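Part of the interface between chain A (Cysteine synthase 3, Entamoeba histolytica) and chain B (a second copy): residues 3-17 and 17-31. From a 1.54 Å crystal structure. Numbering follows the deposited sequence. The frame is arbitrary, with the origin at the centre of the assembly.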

ATOM      1  N   ASN A   3     -24.171   9.205  -4.468  1.00 56.62           N
ATOM      2  CA  ASN A   3     -23.374  10.428  -4.467  1.00 54.13           C
ATOM      3  C   ASN A   3     -21.992  10.167  -3.880  1.00 52.72           C
ATOM      4  O   ASN A   3     -21.676  10.632  -2.784  1.00 52.51           O
ATOM      5  CB  ASN A   3     -24.086  11.529  -3.689  1.00 52.68           C
ATOM      6  N   ILE A   4     -21.170   9.421  -4.613  1.00 54.13           N
ATOM      7  CA  ILE A   4     -19.856   9.014  -4.129  1.00 45.98           C
ATOM      8  C   ILE A   4     -18.835  10.077  -4.504  1.00 47.13           C
ATOM      9  O   ILE A   4     -18.663  10.402  -5.684  1.00 49.41           O
ATOM     10  CB  ILE A   4     -19.451   7.646  -4.695  1.00 44.95           C
ATOM     11  CG1 ILE A   4     -20.439   6.576  -4.240  1.00 42.10           C
ATOM     12  CG2 ILE A   4     -18.039   7.283  -4.252  1.00 36.63           C
ATOM     13  CD1 ILE A   4     -20.067   5.198  -4.707  1.00 41.59           C
ATOM     14  N   THR A   5     -18.149  10.606  -3.499  1.00 39.34           N
ATOM     15  CA  THR A   5     -17.085  11.583  -3.680  1.00 38.74           C
ATOM     16  C   THR A   5     -15.771  10.866  -3.413  1.00 31.30           C
ATOM     17  O   THR A   5     -15.496  10.485  -2.273  1.00 32.43           O
ATOM     18  CB  THR A   5     -17.269  12.764  -2.728  1.00 36.74           C
ATOM     19  OG1 THR A   5     -18.487  13.453  -3.046  1.00 48.28           O
ATOM     20  CG2 THR A   5     -16.102  13.738  -2.840  1.00 37.54           C
ATOM     21  N   ILE A   6     -14.970  10.718  -4.465  1.00 30.28           N
ATOM     22  CA  ILE A   6     -13.660  10.042  -4.292  1.00 29.79           C
ATOM     23  C   ILE A   6     -12.613  11.045  -3.815  1.00 32.00           C
ATOM     24  O   ILE A   6     -12.912  12.202  -3.519  1.00 30.75           O
ATOM     25  CB  ILE A   6     -13.204   9.177  -5.487  1.00 28.28           C
ATOM     26  CG1 ILE A   6     -12.932   9.984  -6.748  1.00 31.66           C
ATOM     27  CG2 ILE A   6     -14.210   8.087  -5.762  1.00 32.62           C
ATOM     28  CD1 ILE A   6     -12.275   9.182  -7.833  1.00 34.12           C
ATOM     29  N   ASN A   7     -11.374  10.610  -3.771  1.00 28.09           N
ATOM     30  CA  ASN A   7     -10.367  11.505  -3.179  1.00 25.72           C
ATOM     31  C   ASN A   7     -10.155  12.759  -4.022  1.00 26.53           C
ATOM     32  O   ASN A   7     -10.317  12.756  -5.225  1.00 27.48           O
ATOM     33  CB  ASN A   7      -9.098  10.747  -2.834  1.00 28.77           C
ATOM     34  CG  ASN A   7      -8.631  11.018  -1.433  1.00 33.55           C
ATOM     35  OD1 ASN A   7      -8.953  12.045  -0.870  1.00 44.98           O
ATOM     36  ND2 ASN A   7      -7.926  10.066  -0.858  1.00 30.47           N
ATOM     37  N   THR A   8      -9.800  13.809  -3.316  1.00 29.21           N
ATOM     38  CA  THR A   8      -9.496  15.096  -3.956  1.00 29.93           C
ATOM     39  C   THR A   8      -7.991  15.159  -4.041  1.00 24.50           C
ATOM     40  O   THR A   8      -7.267  14.435  -3.382  1.00 27.42           O
ATOM     41  CB  THR A   8      -9.913  16.245  -3.044  1.00 28.39           C
ATOM     42  OG1 THR A   8      -9.305  15.959  -1.793  1.00 30.96           O
ATOM     43  CG2 THR A   8     -11.407  16.291  -2.876  1.00 35.56           C
ATOM     44  N   PRO A   9      -7.229  16.076  -4.902  1.00 26.18           N
ATOM     45  CA  PRO A   9      -5.775  16.250  -5.026  1.00 25.55           C
ATOM     46  C   PRO A   9      -5.132  16.687  -3.719  1.00 25.57           C
ATOM     47  O   PRO A   9      -5.696  17.466  -2.946  1.00 26.00           O
ATOM     48  CB  PRO A   9      -5.635  17.336  -6.098  1.00 25.05           C
ATOM     49  CG  PRO A   9      -6.887  17.249  -6.890  1.00 24.26           C
ATOM     50  CD  PRO A   9      -7.959  16.901  -5.878  1.00 25.40           C
ATOM     51  N   ARG A  10      -3.912  16.201  -3.497  1.00 24.34           N
ATOM     52  CA  ARG A  10      -3.165  16.598  -2.312  1.00 23.16           C
ATOM     53  C   ARG A  10      -2.709  18.055  -2.370  1.00 26.76           C
ATOM     54  O   ARG A  10      -2.390  18.625  -1.319  1.00 30.08           O
ATOM     55  CB  ARG A  10      -1.967  15.661  -2.121  1.00 26.78           C
ATOM     56  CG  ARG A  10      -2.327  14.333  -1.437  1.00 28.47           C
ATOM     57  CD  ARG A  10      -2.903  14.584  -0.035  1.00 38.77           C
ATOM     58  NE  ARG A  10      -2.647  13.490   0.900  1.00 38.89           N
ATOM     59  CZ  ARG A  10      -2.789  13.571   2.223  1.00 39.45           C
ATOM     60  NH1 ARG A  10      -3.184  14.705   2.799  1.00 40.97           N
ATOM     61  NH2 ARG A  10      -2.528  12.511   2.983  1.00 37.49           N
ATOM     62  N   LYS A  11      -2.694  18.662  -3.561  1.00 24.04           N
ATOM     63  CA  LYS A  11      -2.228  20.035  -3.813  1.00 25.88           C
ATOM     64  C   LYS A  11      -0.878  20.280  -3.137  1.00 29.73           C
ATOM     65  O   LYS A  11      -0.678  21.209  -2.347  1.00 28.49           O
ATOM     66  CB  LYS A  11      -3.269  21.085  -3.405  1.00 30.83           C
ATOM     67  CG  LYS A  11      -2.861  22.514  -3.842  1.00 45.40           C
ATOM     68  CD  LYS A  11      -4.035  23.430  -4.192  1.00 50.12           C
ATOM     69  CE  LYS A  11      -3.827  24.093  -5.564  1.00 48.24           C
ATOM     70  NZ  LYS A  11      -3.042  25.365  -5.518  1.00 48.27           N
ATOM     71  N   ARG A  12       0.068  19.416  -3.487  1.00 27.46           N
ATOM     72  CA  ARG A  12       1.391  19.467  -2.898  1.00 25.94           C
ATOM     73  C   ARG A  12       2.339  18.704  -3.804  1.00 23.72           C
ATOM     74  O   ARG A  12       1.942  17.712  -4.413  1.00 25.72           O
ATOM     75  CB  ARG A  12       1.381  18.851  -1.498  1.00 28.10           C
ATOM     76  CG  ARG A  12       2.629  19.091  -0.731  1.00 33.30           C
ATOM     77  CD  ARG A  12       2.498  18.585   0.688  1.00 32.15           C
ATOM     78  NE  ARG A  12       3.826  18.422   1.245  1.00 27.83           N
ATOM     79  CZ  ARG A  12       4.098  17.873   2.417  1.00 28.09           C
ATOM     80  NH1 ARG A  12       3.118  17.427   3.190  1.00 29.24           N
ATOM     81  NH2 ARG A  12       5.356  17.778   2.809  1.00 27.72           N
ATOM     82  N   ILE A  13       3.575  19.180  -3.907  1.00 24.31           N
ATOM     83  CA  ILE A  13       4.673  18.402  -4.467  1.00 25.52           C
ATOM     84  C   ILE A  13       5.538  17.986  -3.286  1.00 24.42           C
ATOM     85  O   ILE A  13       6.150  18.830  -2.619  1.00 25.42           O
ATOM     86  CB  ILE A  13       5.482  19.191  -5.510  1.00 23.49           C
ATOM     87  CG1 ILE A  13       4.571  19.664  -6.645  1.00 29.82           C
ATOM     88  CG2 ILE A  13       6.603  18.326  -6.082  1.00 23.30           C
ATOM     89  CD1 ILE A  13       4.146  18.575  -7.549  1.00 32.43           C
ATOM     90  N   TYR A  14       5.554  16.690  -2.994  1.00 21.72           N
ATOM     91  CA  TYR A  14       6.354  16.175  -1.897  1.00 22.03           C
ATOM     92  C   TYR A  14       7.821  16.148  -2.303  1.00 19.41           C
ATOM     93  O   TYR A  14       8.158  15.775  -3.428  1.00 23.13           O
ATOM     94  CB  TYR A  14       5.874  14.773  -1.527  1.00 21.52           C
ATOM     95  CG  TYR A  14       4.452  14.757  -1.018  1.00 20.29           C
ATOM     96  CD1 TYR A  14       3.371  14.700  -1.894  1.00 20.99           C
ATOM     97  CD2 TYR A  14       4.187  14.819   0.344  1.00 19.85           C
ATOM     98  CE1 TYR A  14       2.070  14.689  -1.420  1.00 24.52           C
ATOM     99  CE2 TYR A  14       2.894  14.798   0.833  1.00 21.19           C
ATOM    100  CZ  TYR A  14       1.835  14.733  -0.059  1.00 21.35           C
ATOM    101  OH  TYR A  14       0.538  14.727   0.402  1.00 25.87           O
ATOM    102  N   HIS A  15       8.706  16.546  -1.384  1.00 20.63           N
ATOM    103  CA  HIS A  15      10.116  16.585  -1.737  1.00 21.68           C
ATOM    104  C   HIS A  15      10.758  15.208  -1.717  1.00 21.61           C
ATOM    105  O   HIS A  15      11.806  15.018  -2.343  1.00 22.20           O
ATOM    106  CB  HIS A  15      10.890  17.495  -0.781  1.00 22.42           C
ATOM    107  CG  HIS A  15      10.392  18.906  -0.738  1.00 26.20           C
ATOM    108  ND1 HIS A  15       9.596  19.376   0.283  1.00 34.26           N
ATOM    109  CD2 HIS A  15      10.609  19.957  -1.561  1.00 34.07           C
ATOM    110  CE1 HIS A  15       9.328  20.654   0.078  1.00 35.63           C
ATOM    111  NE2 HIS A  15       9.938  21.032  -1.030  1.00 30.17           N
ATOM    112  N   ASN A  16      10.173  14.260  -0.992  1.00 20.85           N
ATOM    113  CA  ASN A  16      10.659  12.889  -0.963  1.00 21.53           C
ATOM    114  C   ASN A  16       9.561  12.043  -0.340  1.00 21.22           C
ATOM    115  O   ASN A  16       8.536  12.559   0.123  1.00 21.74           O
ATOM    116  CB  ASN A  16      11.975  12.768  -0.188  1.00 25.08           C
ATOM    117  CG  ASN A  16      11.858  13.294   1.230  1.00 23.88           C
ATOM    118  OD1 ASN A  16      11.182  12.704   2.065  1.00 24.13           O
ATOM    119  ND2 ASN A  16      12.483  14.440   1.494  1.00 29.75           N
ATOM    120  N   ILE A  17       9.781  10.730  -0.345  1.00 21.16           N
ATOM    121  CA  ILE A  17       8.731   9.809   0.075  1.00 20.03           C
ATOM    122  C   ILE A  17       8.408   9.955   1.559  1.00 21.09           C
ATOM    123  O   ILE A  17       7.292   9.644   1.986  1.00 21.68           O
ATOM    124  CB  ILE A  17       9.136   8.365  -0.290  1.00 22.04           C
ATOM    125  CG1 ILE A  17       7.949   7.405  -0.176  1.00 21.27           C
ATOM    126  CG2 ILE A  17      10.281   7.869   0.588  1.00 19.34           C
ATOM    127  CD1 ILE A  17       6.860   7.644  -1.181  1.00 20.78           C
TER
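Chain B, residues 17-31: ILETIGGTPLVELHG

Chain B runs alongside the N-terminal arm of chain A, mostly extended but kinked at Arg A10 and Lys A11, in the same direction, a largely backbone-mediated contact that ends in a short parallel beta pairing and buries 963 Å². It begins with a 3-10 turn, residues 17-20, whose Glu B19 lies against Ile A6 (CA to CA, 4.0 Å); the aliphatic part of Glu B19 packs with CG 4.1 Å from Ile A4 CG2. At the turn's end and just past it, Asn A7 binds two carbonyls: Asn A7 N donates to Ile B21 O (3.0 Å) and Asn A7 ND2 to Thr B20 O (3.3 Å).

The chain then bends through Gly B22 and Gly B23, both with positive phi. At Gly B23 a side chain would strike Thr A8 O; glycine instead lets its CA approach that oxygen to 3.4 Å. Beyond it, one water joins Arg A10 N to Thr B24 O, and another Arg A12 O to Leu B26 N.

A strand forms around Leu B26. Tyr A14 N donates to Leu B26 O (3.0 Å), and Glu B28 N to Tyr A14 O (2.9 Å), so Tyr A14 pairs with Val B27. Apolar side chains add packing: Ile A13 CD1 meets Leu B26 CD2 at 3.5 Å, and Tyr A14 CB lies 3.9 Å from Val B27 CG2.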

ATOM      1  N   ILE B  17     -14.389   2.713   1.671  1.00 19.17           N
ATOM      2  CA  ILE B  17     -13.033   2.655   1.134  1.00 21.17           C
ATOM      3  C   ILE B  17     -12.970   3.219  -0.279  1.00 20.91           C
ATOM      4  O   ILE B  17     -11.920   3.712  -0.700  1.00 17.97           O
ATOM      5  CB  ILE B  17     -12.490   1.210   1.219  1.00 18.51           C
ATOM      6  CG1 ILE B  17     -10.972   1.186   1.027  1.00 19.33           C
ATOM      7  CG2 ILE B  17     -13.193   0.264   0.234  1.00 18.08           C
ATOM      8  CD1 ILE B  17     -10.228   1.940   2.098  1.00 19.13           C
ATOM      9  N   LEU B  18     -14.074   3.174  -1.037  1.00 20.99           N
ATOM     10  CA  LEU B  18     -14.015   3.678  -2.405  1.00 18.18           C
ATOM     11  C   LEU B  18     -13.740   5.174  -2.435  1.00 18.06           C
ATOM     12  O   LEU B  18     -13.138   5.677  -3.394  1.00 19.69           O
ATOM     13  CB  LEU B  18     -15.314   3.367  -3.145  1.00 18.38           C
ATOM     14  CG  LEU B  18     -15.681   1.890  -3.159  1.00 20.61           C
ATOM     15  CD1 LEU B  18     -16.885   1.689  -4.068  1.00 19.67           C
ATOM     16  CD2 LEU B  18     -14.517   1.049  -3.660  1.00 25.09           C
ATOM     17  N   GLU B  19     -14.162   5.900  -1.402  1.00 18.69           N
ATOM     18  CA  GLU B  19     -13.941   7.340  -1.363  1.00 20.28           C
ATOM     19  C   GLU B  19     -12.484   7.709  -1.130  1.00 19.81           C
ATOM     20  O   GLU B  19     -12.139   8.886  -1.273  1.00 22.78           O
ATOM     21  CB  GLU B  19     -14.813   7.983  -0.286  1.00 21.31           C
ATOM     22  CG  GLU B  19     -16.296   7.849  -0.607  1.00 22.46           C
ATOM     23  CD  GLU B  19     -17.181   8.799   0.180  1.00 25.91           C
ATOM     24  OE1 GLU B  19     -16.770   9.278   1.253  1.00 23.48           O
ATOM     25  OE2 GLU B  19     -18.306   9.064  -0.297  1.00 29.98           O
ATOM     26  N   THR B  20     -11.631   6.751  -0.761  1.00 19.47           N
ATOM     27  CA  THR B  20     -10.200   7.019  -0.636  1.00 19.62           C
ATOM     28  C   THR B  20      -9.436   6.785  -1.930  1.00 20.50           C
ATOM     29  O   THR B  20      -8.225   7.023  -1.961  1.00 20.06           O
ATOM     30  CB  THR B  20      -9.542   6.166   0.461  1.00 19.73           C
ATOM     31  OG1 THR B  20      -9.453   4.798   0.044  1.00 19.25           O
ATOM     32  CG2 THR B  20     -10.290   6.258   1.783  1.00 20.06           C
ATOM     33  N   ILE B  21     -10.105   6.331  -2.989  1.00 19.22           N
ATOM     34  CA  ILE B  21      -9.420   6.074  -4.245  1.00 16.89           C
ATOM     35  C   ILE B  21      -8.964   7.384  -4.864  1.00 21.45           C
ATOM     36  O   ILE B  21      -9.690   8.392  -4.844  1.00 22.72           O
ATOM     37  CB  ILE B  21     -10.348   5.310  -5.203  1.00 18.73           C
ATOM     38  CG1 ILE B  21     -10.601   3.913  -4.671  1.00 18.52           C
ATOM     39  CG2 ILE B  21      -9.763   5.246  -6.623  1.00 22.04           C
ATOM     40  CD1 ILE B  21     -11.638   3.155  -5.498  1.00 21.07           C
ATOM     41  N   GLY B  22      -7.764   7.367  -5.439  1.00 19.05           N
ATOM     42  CA  GLY B  22      -7.216   8.543  -6.079  1.00 21.34           C
ATOM     43  C   GLY B  22      -6.610   9.546  -5.109  1.00 19.69           C
ATOM     44  O   GLY B  22      -6.237   9.241  -3.962  1.00 22.71           O
ATOM     45  N   GLY B  23      -6.495  10.774  -5.605  1.00 20.49           N
ATOM     46  CA  GLY B  23      -5.780  11.805  -4.860  1.00 21.13           C
ATOM     47  C   GLY B  23      -4.408  11.362  -4.406  1.00 23.99           C
ATOM     48  O   GLY B  23      -4.026  11.601  -3.255  1.00 23.50           O
ATOM     49  N   THR B  24      -3.662  10.699  -5.290  1.00 19.89           N
ATOM     50  CA  THR B  24      -2.381  10.096  -4.926  1.00 18.70           C
ATOM     51  C   THR B  24      -1.241  11.110  -4.956  1.00 19.91           C
ATOM     52  O   THR B  24      -1.320  12.131  -5.641  1.00 19.80           O
ATOM     53  CB  THR B  24      -2.064   8.949  -5.877  1.00 18.53           C
ATOM     54  OG1 THR B  24      -2.050   9.441  -7.218  1.00 18.92           O
ATOM     55  CG2 THR B  24      -3.109   7.834  -5.744  1.00 20.09           C
ATOM     56  N   PRO B  25      -0.165  10.853  -4.212  1.00 19.30           N
ATOM     57  CA  PRO B  25       0.894  11.861  -4.080  1.00 19.36           C
ATOM     58  C   PRO B  25       1.745  11.972  -5.325  1.00 20.45           C
ATOM     59  O   PRO B  25       1.966  10.996  -6.045  1.00 20.06           O
ATOM     60  CB  PRO B  25       1.739  11.344  -2.910  1.00 20.46           C
ATOM     61  CG  PRO B  25       0.985  10.211  -2.316  1.00 25.27           C
ATOM     62  CD  PRO B  25       0.096   9.673  -3.378  1.00 21.25           C
ATOM     63  N   LEU B  26       2.243  13.186  -5.554  1.00 19.38           N
ATOM     64  CA  LEU B  26       3.219  13.486  -6.595  1.00 19.38           C
ATOM     65  C   LEU B  26       4.517  13.885  -5.894  1.00 22.46           C
ATOM     66  O   LEU B  26       4.526  14.849  -5.119  1.00 21.69           O
ATOM     67  CB  LEU B  26       2.706  14.601  -7.504  1.00 21.61           C
ATOM     68  CG  LEU B  26       3.512  14.933  -8.750  1.00 20.81           C
ATOM     69  CD1 LEU B  26       3.673  13.725  -9.647  1.00 23.38           C
ATOM     70  CD2 LEU B  26       2.813  16.052  -9.505  1.00 21.95           C
ATOM     71  N   VAL B  27       5.594  13.132  -6.142  1.00 19.34           N
ATOM     72  CA  VAL B  27       6.818  13.174  -5.340  1.00 19.62           C
ATOM     73  C   VAL B  27       8.028  13.433  -6.233  1.00 19.25           C
ATOM     74  O   VAL B  27       8.155  12.850  -7.315  1.00 19.96           O
ATOM     75  CB  VAL B  27       7.003  11.854  -4.555  1.00 20.73           C
ATOM     76  CG1 VAL B  27       8.256  11.901  -3.660  1.00 19.24           C
ATOM     77  CG2 VAL B  27       5.751  11.551  -3.734  1.00 19.82           C
ATOM     78  N   GLU B  28       8.939  14.284  -5.762  1.00 20.68           N
ATOM     79  CA  GLU B  28      10.183  14.527  -6.488  1.00 22.36           C
ATOM     80  C   GLU B  28      11.126  13.332  -6.400  1.00 18.70           C
ATOM     81  O   GLU B  28      11.345  12.779  -5.314  1.00 20.83           O
ATOM     82  CB  GLU B  28      10.902  15.749  -5.919  1.00 22.16           C
ATOM     83  CG  GLU B  28      10.123  17.056  -5.980  1.00 25.68           C
ATOM     84  CD  GLU B  28      10.824  18.189  -5.228  1.00 26.37           C
ATOM     85  OE1 GLU B  28      11.703  17.909  -4.385  1.00 24.99           O
ATOM     86  OE2 GLU B  28      10.484  19.366  -5.486  1.00 28.08           O
ATOM     87  N   LEU B  29      11.721  12.968  -7.547  1.00 21.38           N
ATOM     88  CA  LEU B  29      12.883  12.080  -7.579  1.00 21.37           C
ATOM     89  C   LEU B  29      14.161  12.890  -7.375  1.00 22.43           C
ATOM     90  O   LEU B  29      14.279  14.009  -7.882  1.00 22.77           O
ATOM     91  CB  LEU B  29      12.955  11.346  -8.917  1.00 19.15           C
ATOM     92  CG  LEU B  29      11.944  10.232  -9.135  1.00 21.02           C
ATOM     93  CD1 LEU B  29      12.235   9.542 -10.469  1.00 20.47           C
ATOM     94  CD2 LEU B  29      11.958   9.228  -7.985  1.00 22.86           C
ATOM     95  N   HIS B  30      15.122  12.314  -6.646  1.00 21.82           N
ATOM     96  CA  HIS B  30      16.398  12.988  -6.399  1.00 21.18           C
ATOM     97  C   HIS B  30      17.570  12.033  -6.557  1.00 23.32           C
ATOM     98  O   HIS B  30      18.592  12.384  -7.154  1.00 27.15           O
ATOM     99  CB  HIS B  30      16.439  13.599  -4.995  1.00 22.17           C
ATOM    100  CG  HIS B  30      15.438  14.688  -4.782  1.00 23.07           C
ATOM    101  ND1 HIS B  30      15.542  15.926  -5.378  1.00 24.06           N
ATOM    102  CD2 HIS B  30      14.313  14.725  -4.028  1.00 24.25           C
ATOM    103  CE1 HIS B  30      14.515  16.673  -5.014  1.00 22.96           C
ATOM    104  NE2 HIS B  30      13.759  15.971  -4.189  1.00 24.68           N
ATOM    105  N   GLY B  31      17.440  10.832  -5.997  1.00 23.22           N
ATOM    106  CA  GLY B  31      18.556   9.905  -6.002  1.00 21.85           C
ATOM    107  C   GLY B  31      18.914   9.441  -7.397  1.00 23.68           C
ATOM    108  O   GLY B  31      20.080   9.481  -7.798  1.00 24.55           O
TER
HETATM  109  O   HOH W   1      -2.962  14.486  -5.655  1.00 21.60           O
HETATM  110  O   HOH W   2       0.691  15.348  -4.548  1.00 21.97           O